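Local coordinates for malonyl CoA-acyl carrier protein transacylase (Mycobacterium tuberculosis, PDB 2QC3) that transfers the malonyl group of malonyl-CoA to holo-acyl carrier protein, supplying malonyl-ACP for fatty acid biosynthesis, at residues S133-G138 with A183-L188; S145-L150 with E173-D178; R157-Q162 with S276-R281. All blocks are in the same frame, centred on the assembly; numbering follows the deposited sequence.

Contact 1: residues S133-G138 with A183-L188; sequences SAVLGG and ARVRAL
Two guanidinium groups lie along one face of this strand pair, each with a leucine over one face: L136 CB sits over the rim of the R184 plane, and L188 CD2 over the rim of the R186 plane. R184 reaches its leucine by a bend at chi3 and crosses the L136 side chain obliquely, its NH2 3.2 Å from L136 CD1. R186 leaves the backbone in the crowded position between N and carbonyl carbon (chi1 63°), which lays its CG 3.3 Å from A134 CB. Between the strands run four backbone hydrogen bonds, two in each hydrogen-bonded pair. One bond departs from the pattern: A134 N meets R186 O at 2.7 Å from 30° above the carbonyl plane, whereas R184 N to L136 O, also 2.7 Å, is nearly straight (173°) and in plane. The opposite face carries S133, V135, V185 and A187; V135 CG2 and V185 CG2 meet at 4.3 Å, and L175 of helix 169-177 packs on both valines. The ladder is an antiparallel pairing of edge strand 184-187 with strand 130-136, in the small, helix-backed mixed sheet of the ferredoxin-like subdomain of FabD-type acyltransferases.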
loop_
_atom_site.group_PDB
_atom_site.type_symbol
_atom_site.label_atom_id
_atom_site.label_comp_id
_atom_site.label_asym_id
_atom_site.label_seq_id
_atom_site.Cartn_x
_atom_site.Cartn_y
_atom_site.Cartn_z
ATOM N N SER A 133 12.259 9.841 3.748
ATOM C CA SER A 133 13.505 9.183 4.097
ATOM C C SER A 133 13.222 8.190 5.196
ATOM O O SER A 133 12.586 8.519 6.206
ATOM C CB SER A 133 14.556 10.186 4.591
ATOM O OG SER A 133 14.980 11.055 3.554
ATOM N N ALA A 134 13.683 6.965 4.991
ATOM C CA ALA A 134 13.505 5.934 5.984
ATOM C C ALA A 134 14.492 6.251 7.098
ATOM O O ALA A 134 15.580 6.777 6.847
ATOM C CB ALA A 134 13.809 4.557 5.377
ATOM N N VAL A 135 14.092 5.975 8.330
ATOM C CA VAL A 135 14.964 6.184 9.476
ATOM C C VAL A 135 14.891 4.874 10.246
ATOM O O VAL A 135 13.857 4.540 10.825
ATOM C CB VAL A 135 14.484 7.334 10.382
ATOM C CG1 VAL A 135 15.446 7.495 11.556
ATOM C CG2 VAL A 135 14.403 8.640 9.580
ATOM N N LEU A 136 15.984 4.123 10.231
ATOM C CA LEU A 136 16.018 2.841 10.916
ATOM C C LEU A 136 16.896 2.875 12.157
ATOM O O LEU A 136 17.992 3.436 12.143
ATOM C CB LEU A 136 16.508 1.752 9.961
ATOM C CG LEU A 136 15.650 1.528 8.714
ATOM C CD1 LEU A 136 16.130 0.280 7.973
ATOM C CD2 LEU A 136 14.191 1.368 9.125
ATOM N N GLY A 137 16.401 2.272 13.234
ATOM C CA GLY A 137 17.154 2.239 14.473
ATOM C C GLY A 137 17.102 3.551 15.237
ATOM O O GLY A 137 16.234 4.398 14.989
ATOM N N GLY A 138 18.043 3.719 16.161
ATOM C CA GLY A 138 18.090 4.922 16.966
ATOM C C GLY A 138 17.086 4.828 18.096
ATOM O O GLY A 138 16.252 3.921 18.114
ATOM N N ALA A 183 20.721 5.918 14.578
ATOM C CA ALA A 183 19.687 5.913 13.547
ATOM C C ALA A 183 20.274 6.074 12.149
ATOM O O ALA A 183 21.114 6.937 11.909
ATOM C CB ALA A 183 18.671 7.024 13.818
ATOM N N ARG A 184 19.823 5.228 11.232
ATOM C CA ARG A 184 20.271 5.267 9.848
ATOM C C ARG A 184 19.207 6.005 9.051
ATOM O O ARG A 184 18.030 5.679 9.136
ATOM C CB ARG A 184 20.415 3.849 9.289
ATOM C CG ARG A 184 21.664 3.111 9.714
ATOM C CD ARG A 184 21.419 1.611 9.675
ATOM N NE ARG A 184 20.696 1.204 8.474
ATOM C CZ ARG A 184 19.851 0.178 8.421
ATOM N NH1 ARG A 184 19.616 -0.552 9.506
ATOM N NH2 ARG A 184 19.236 -0.117 7.285
ATOM N N VAL A 185 19.627 6.995 8.279
ATOM C CA VAL A 185 18.704 7.771 7.475
ATOM C C VAL A 185 18.975 7.515 6.006
ATOM O O VAL A 185 20.095 7.707 5.534
ATOM C CB VAL A 185 18.856 9.276 7.751
ATOM C CG1 VAL A 185 17.909 10.070 6.846
ATOM C CG2 VAL A 185 18.564 9.562 9.222
ATOM N N ARG A 186 17.951 7.074 5.288
ATOM C CA ARG A 186 18.085 6.804 3.866
ATOM C C ARG A 186 16.958 7.451 3.072
ATOM O O ARG A 186 15.788 7.100 3.236
ATOM C CB ARG A 186 18.086 5.295 3.598
ATOM C CG ARG A 186 16.794 4.597 3.986
ATOM C CD ARG A 186 16.794 3.142 3.526
ATOM N NE ARG A 186 16.917 3.038 2.074
ATOM C CZ ARG A 186 15.972 2.546 1.277
ATOM N NH1 ARG A 186 14.831 2.104 1.789
ATOM N NH2 ARG A 186 16.163 2.514 -0.036
ATOM N N ALA A 187 17.321 8.397 2.212
ATOM C CA ALA A 187 16.349 9.085 1.377
ATOM C C ALA A 187 15.724 8.055 0.456
ATOM O O ALA A 187 16.430 7.224 -0.113
ATOM C CB ALA A 187 17.036 10.165 0.560
ATOM N N LEU A 188 14.402 8.097 0.318
ATOM C CA LEU A 188 13.713 7.151 -0.545
ATOM C C LEU A 188 13.526 7.752 -1.933
ATOM O O LEU A 188 13.436 8.975 -2.090
ATOM C CB LEU A 188 12.361 6.773 0.064
ATOM C CG LEU A 188 12.438 6.197 1.480
ATOM C CD1 LEU A 188 11.036 6.038 2.034
ATOM C CD2 LEU A 188 13.174 4.843 1.465
#

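Contact 2: residues S145-L150 with E173-D178; sequences SRLEQL and EKLAED
Water 1 is the best-held polar atom, gripped by three hydrogen bonds: it accepts from R146 NE at 2.9 Å and donates to K174 O at 2.9 Å and to D178 O at 2.7 Å. It thus joins R146 of helix 140-149 to K174 in the last turn of helix 169-177 and to D178 just past its end. R146 has CG anti to N (chi1 -177°) and bends at chi2 (55°). Its guanidinium has the water and Q149 CD at its edge, in plane, while L150 CD2 lies over the rim of one face. R146 NH1 donates to Q149 OE1 at 3.0 Å, within the guanidinium plane but from well above the carbonyl plane; Q149 NE2 in turn donates to S145 OG. Held at NE by the water and at NH1 by Q149, the guanidinium is probably restricted in rotation, with S145 steadying the Q149 amide. Beneath the polar bridge the two helices and L150, just after the first, meet through leucines. L175 has CG anti to its backbone N (chi1 174°), and its CD2 touches L147 CD2 at 4.0 Å where the two side chains cross obliquely. L150 crosses L175 at about a right angle and sets CD1 3.9 Å from L175 CA. A165 of strand 162-166 touches both L147 and L175, so the leucine layer rests on the sheet. The contact is thus an apolar leucine seam with a water-mediated polar rim; the positive guanidinium would be expected to offset, through the polarised water, the partial negative charge of carbonyls around a helix C-terminus.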
loop_
_atom_site.group_PDB
_atom_site.type_symbol
_atom_site.label_atom_id
_atom_site.label_comp_id
_atom_site.label_asym_id
_atom_site.label_seq_id
_atom_site.Cartn_x
_atom_site.Cartn_y
_atom_site.Cartn_z
ATOM N N SER A 145 11.239 12.843 18.243
ATOM C CA SER A 145 11.442 14.200 18.735
ATOM C C SER A 145 12.244 15.021 17.728
ATOM O O SER A 145 11.910 16.170 17.437
ATOM C CB SER A 145 12.189 14.158 20.066
ATOM O OG SER A 145 12.659 15.440 20.430
ATOM N N ARG A 146 13.305 14.431 17.192
ATOM C CA ARG A 146 14.113 15.144 16.223
ATOM C C ARG A 146 13.281 15.490 14.992
ATOM O O ARG A 146 13.411 16.580 14.446
ATOM C CB ARG A 146 15.334 14.314 15.815
ATOM C CG ARG A 146 16.268 15.034 14.839
ATOM C CD ARG A 146 16.700 16.390 15.392
ATOM N NE ARG A 146 17.563 17.128 14.474
ATOM C CZ ARG A 146 17.934 18.395 14.649
ATOM N NH1 ARG A 146 17.514 19.072 15.712
ATOM N NH2 ARG A 146 18.735 18.982 13.770
ATOM N N LEU A 147 12.419 14.571 14.561
ATOM C CA LEU A 147 11.586 14.835 13.393
ATOM C C LEU A 147 10.711 16.076 13.595
ATOM O O LEU A 147 10.626 16.927 12.713
ATOM C CB LEU A 147 10.693 13.628 13.057
ATOM C CG LEU A 147 11.330 12.272 12.717
ATOM C CD1 LEU A 147 10.265 11.368 12.073
ATOM C CD2 LEU A 147 12.500 12.448 11.761
ATOM N N GLU A 148 10.060 16.180 14.747
ATOM C CA GLU A 148 9.208 17.339 15.011
ATOM C C GLU A 148 10.038 18.613 15.031
ATOM O O GLU A 148 9.593 19.648 14.550
ATOM C CB GLU A 148 8.472 17.184 16.346
ATOM C CG GLU A 148 7.635 18.372 16.767
ATOM C CD GLU A 148 8.152 19.010 18.039
ATOM O OE1 GLU A 148 9.250 19.607 18.012
ATOM O OE2 GLU A 148 7.461 18.905 19.076
ATOM N N GLN A 149 11.240 18.526 15.588
ATOM C CA GLN A 149 12.142 19.675 15.660
ATOM C C GLN A 149 12.441 20.223 14.266
ATOM O O GLN A 149 12.641 21.420 14.100
ATOM C CB GLN A 149 13.475 19.282 16.309
ATOM C CG GLN A 149 13.416 18.839 17.769
ATOM C CD GLN A 149 14.758 18.293 18.250
ATOM O OE1 GLN A 149 15.786 18.960 18.135
ATOM N NE2 GLN A 149 14.752 17.074 18.784
ATOM N N LEU A 150 12.472 19.334 13.276
ATOM C CA LEU A 150 12.779 19.709 11.899
ATOM C C LEU A 150 11.554 19.886 11.003
ATOM O O LEU A 150 11.686 20.027 9.785
ATOM C CB LEU A 150 13.703 18.658 11.285
ATOM C CG LEU A 150 15.016 18.438 12.047
ATOM C CD1 LEU A 150 15.762 17.213 11.508
ATOM C CD2 LEU A 150 15.872 19.703 11.935
ATOM N N GLU A 173 17.245 16.866 4.489
ATOM C CA GLU A 173 18.692 16.986 4.375
ATOM C C GLU A 173 19.323 17.289 5.727
ATOM O O GLU A 173 20.377 16.751 6.069
ATOM C CB GLU A 173 19.058 18.088 3.379
ATOM C CG GLU A 173 18.750 17.731 1.946
ATOM C CD GLU A 173 19.155 18.820 0.973
ATOM O OE1 GLU A 173 20.355 19.178 0.931
ATOM O OE2 GLU A 173 18.276 19.316 0.244
ATOM N N LYS A 174 18.691 18.165 6.496
ATOM C CA LYS A 174 19.232 18.482 7.806
ATOM C C LYS A 174 19.163 17.229 8.684
ATOM O O LYS A 174 19.962 17.069 9.601
ATOM C CB LYS A 174 18.453 19.628 8.457
ATOM C CG LYS A 174 18.568 20.965 7.735
ATOM C CD LYS A 174 17.806 22.053 8.482
ATOM C CE LYS A 174 18.173 23.433 7.961
ATOM N NZ LYS A 174 17.523 24.496 8.771
ATOM N N LEU A 175 18.211 16.344 8.390
ATOM C CA LEU A 175 18.048 15.104 9.153
ATOM C C LEU A 175 19.218 14.174 8.869
ATOM O O LEU A 175 19.828 13.625 9.789
ATOM C CB LEU A 175 16.738 14.393 8.779
ATOM C CG LEU A 175 16.520 12.999 9.399
ATOM C CD1 LEU A 175 16.461 13.102 10.925
ATOM C CD2 LEU A 175 15.237 12.386 8.867
ATOM N N ALA A 176 19.519 14.000 7.586
ATOM C CA ALA A 176 20.616 13.141 7.162
ATOM C C ALA A 176 21.972 13.709 7.588
ATOM O O ALA A 176 22.918 12.956 7.817
ATOM C CB ALA A 176 20.575 12.953 5.647
ATOM N N GLU A 177 22.070 15.031 7.699
ATOM C CA GLU A 177 23.326 15.657 8.104
ATOM C C GLU A 177 23.694 15.343 9.548
ATOM O O GLU A 177 24.861 15.114 9.864
ATOM C CB GLU A 177 23.263 17.180 7.951
ATOM C CG GLU A 177 23.737 17.717 6.616
ATOM C CD GLU A 177 24.110 19.194 6.694
ATOM O OE1 GLU A 177 23.319 19.979 7.257
ATOM O OE2 GLU A 177 25.195 19.567 6.191
ATOM N N ASP A 178 22.698 15.350 10.423
ATOM C CA ASP A 178 22.926 15.078 11.837
ATOM C C ASP A 178 21.918 14.071 12.369
ATOM O O ASP A 178 21.035 14.414 13.151
ATOM C CB ASP A 178 22.833 16.375 12.649
ATOM C CG ASP A 178 24.044 17.266 12.462
ATOM O OD1 ASP A 178 24.240 17.792 11.341
ATOM O OD2 ASP A 178 24.805 17.435 13.442
HETATM O O HOH W 1 19.406 16.460 12.352
#

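Contact 3: residues R157-Q162 with S276-R281; sequences RNAAGQ and SGIAKR
Two nitrogen donors meet tip to tip without a hydrogen bond: Q162 NE2 stands over one face of the R281 guanidinium, 3.3 Å from its NH2, with the amide and guanidinium planes 87° apart. Q162 is extended beyond CG, while R281, with CG anti to its backbone N (chi1 -164°), bends at chi3 (-71°) to bring its flat group beneath the amide. The other end of that amide turns to I278, whose CD1 lies 3.9 Å from Q162 OE1. I278 is the apolar centre of the contact. Its CG2, anti to the backbone N, lies 3.4 Å from N158 O and 4.4 Å from A159 CB. W251 of helix 251-260 touches both I278 and N158, so a third element joins the two segments. In the hairpin, a type II turn runs from A159 to Q162, and N158 and A159 both face Q162 in a classic beta bulge. The bulged hairpin of the smaller subdomain here packs on helix 275-282 of the larger one, with the N158 side chain about 7 Å from that of the probable nucleophile S92: a subdomain junction of the FabD acyltransferase fold, beside the active-site region.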
loop_
_atom_site.group_PDB
_atom_site.type_symbol
_atom_site.label_atom_id
_atom_site.label_comp_id
_atom_site.label_asym_id
_atom_site.label_seq_id
_atom_site.Cartn_x
_atom_site.Cartn_y
_atom_site.Cartn_z
ATOM N N ARG A 157 4.801 4.722 10.239
ATOM C CA ARG A 157 5.193 4.149 11.526
ATOM C C ARG A 157 4.967 2.684 11.162
ATOM O O ARG A 157 3.840 2.191 11.199
ATOM C CB ARG A 157 4.259 4.568 12.674
ATOM C CG ARG A 157 4.392 6.039 13.146
ATOM C CD ARG A 157 5.784 6.367 13.685
ATOM N NE ARG A 157 6.156 5.585 14.866
ATOM C CZ ARG A 157 5.818 5.875 16.122
ATOM N NH1 ARG A 157 5.082 6.949 16.406
ATOM N NH2 ARG A 157 6.228 5.084 17.107
ATOM N N ASN A 158 6.038 1.993 10.790
ATOM C CA ASN A 158 5.929 0.605 10.358
ATOM C C ASN A 158 6.184 -0.473 11.404
ATOM O O ASN A 158 5.582 -1.545 11.342
ATOM C CB ASN A 158 6.837 0.384 9.147
ATOM C CG ASN A 158 6.409 1.203 7.949
ATOM O OD1 ASN A 158 5.220 1.325 7.669
ATOM N ND2 ASN A 158 7.377 1.758 7.223
ATOM N N ALA A 159 7.073 -0.186 12.350
ATOM C CA ALA A 159 7.412 -1.108 13.433
ATOM C C ALA A 159 8.405 -0.389 14.342
ATOM O O ALA A 159 8.907 0.680 13.992
ATOM C CB ALA A 159 8.048 -2.391 12.860
ATOM N N ALA A 160 8.695 -0.960 15.506
ATOM C CA ALA A 160 9.652 -0.324 16.406
ATOM C C ALA A 160 10.972 -0.143 15.653
ATOM O O ALA A 160 11.487 -1.082 15.052
ATOM C CB ALA A 160 9.864 -1.184 17.650
ATOM N N GLY A 161 11.509 1.072 15.667
ATOM C CA GLY A 161 12.759 1.320 14.968
ATOM C C GLY A 161 12.623 1.364 13.455
ATOM O O GLY A 161 13.621 1.377 12.744
ATOM N N GLN A 162 11.394 1.372 12.952
ATOM C CA GLN A 162 11.178 1.433 11.510
ATOM C C GLN A 162 10.185 2.536 11.193
ATOM O O GLN A 162 8.969 2.336 11.252
ATOM C CB GLN A 162 10.664 0.096 10.968
ATOM C CG GLN A 162 11.686 -1.031 11.034
ATOM C CD GLN A 162 11.206 -2.289 10.336
ATOM O OE1 GLN A 162 10.828 -2.250 9.167
ATOM N NE2 GLN A 162 11.227 -3.411 11.046
ATOM N N SER A 276 5.126 -8.922 5.045
ATOM C CA SER A 276 5.182 -10.237 5.659
ATOM C C SER A 276 6.184 -10.241 6.814
ATOM O O SER A 276 5.866 -10.675 7.923
ATOM C CB SER A 276 5.586 -11.285 4.617
ATOM O OG SER A 276 4.547 -11.515 3.690
ATOM N N GLY A 277 7.391 -9.754 6.541
ATOM C CA GLY A 277 8.431 -9.704 7.554
ATOM C C GLY A 277 8.054 -8.818 8.728
ATOM O O GLY A 277 8.305 -9.167 9.883
ATOM N N ILE A 278 7.466 -7.661 8.442
ATOM C CA ILE A 278 7.053 -6.763 9.510
ATOM C C ILE A 278 5.974 -7.450 10.344
ATOM O O ILE A 278 6.047 -7.450 11.566
ATOM C CB ILE A 278 6.497 -5.422 8.954
ATOM C CG1 ILE A 278 7.645 -4.495 8.555
ATOM C CG2 ILE A 278 5.680 -4.717 10.022
ATOM C CD1 ILE A 278 8.706 -5.138 7.700
ATOM N N ALA A 279 4.992 -8.051 9.673
ATOM C CA ALA A 279 3.895 -8.738 10.350
ATOM C C ALA A 279 4.366 -9.924 11.195
ATOM O O ALA A 279 3.758 -10.236 12.222
ATOM C CB ALA A 279 2.868 -9.206 9.332
ATOM N N LYS A 280 5.442 -10.575 10.761
ATOM C CA LYS A 280 6.003 -11.720 11.481
ATOM C C LYS A 280 6.460 -11.331 12.876
ATOM O O LYS A 280 6.228 -12.055 13.841
ATOM C CB LYS A 280 7.232 -12.281 10.754
ATOM C CG LYS A 280 6.976 -13.212 9.597
ATOM C CD LYS A 280 8.303 -13.554 8.947
ATOM C CE LYS A 280 8.157 -14.576 7.843
ATOM N NZ LYS A 280 7.787 -15.913 8.342
ATOM N N ARG A 281 7.129 -10.187 12.966
ATOM C CA ARG A 281 7.674 -9.715 14.228
ATOM C C ARG A 281 6.675 -9.659 15.380
ATOM O O ARG A 281 7.034 -9.925 16.526
ATOM C CB ARG A 281 8.334 -8.345 14.035
ATOM C CG ARG A 281 9.245 -7.949 15.185
ATOM C CD ARG A 281 9.975 -6.625 14.948
ATOM N NE ARG A 281 11.010 -6.702 13.918
ATOM C CZ ARG A 281 10.796 -6.533 12.615
ATOM N NH1 ARG A 281 9.576 -6.274 12.162
ATOM N NH2 ARG A 281 11.807 -6.616 11.761
#

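Overall arrangement
From the N terminus the chain first builds part of the large parallel sheet, then enters the smaller subdomain with strand 130-136. Helix 140-149 follows directly, then the hairpin 153-166, helix 169-177 and edge strand 184-187. Contact 1 closes this excursion, and contact 2 is nested inside its loop, pairing the two helices that back the sheet; A176 as well as L175 meets V185, so the two contacts touch. Contact 3 starts within both loops but closes far along the chain, at helix 275-282, so it crosses contacts 1 and 2 and ties the small sheet to the large subdomain. G137 N and G161 O, probably hydrogen-bonded, link contacts 1 and 3; contacts 2 and 3 do not touch.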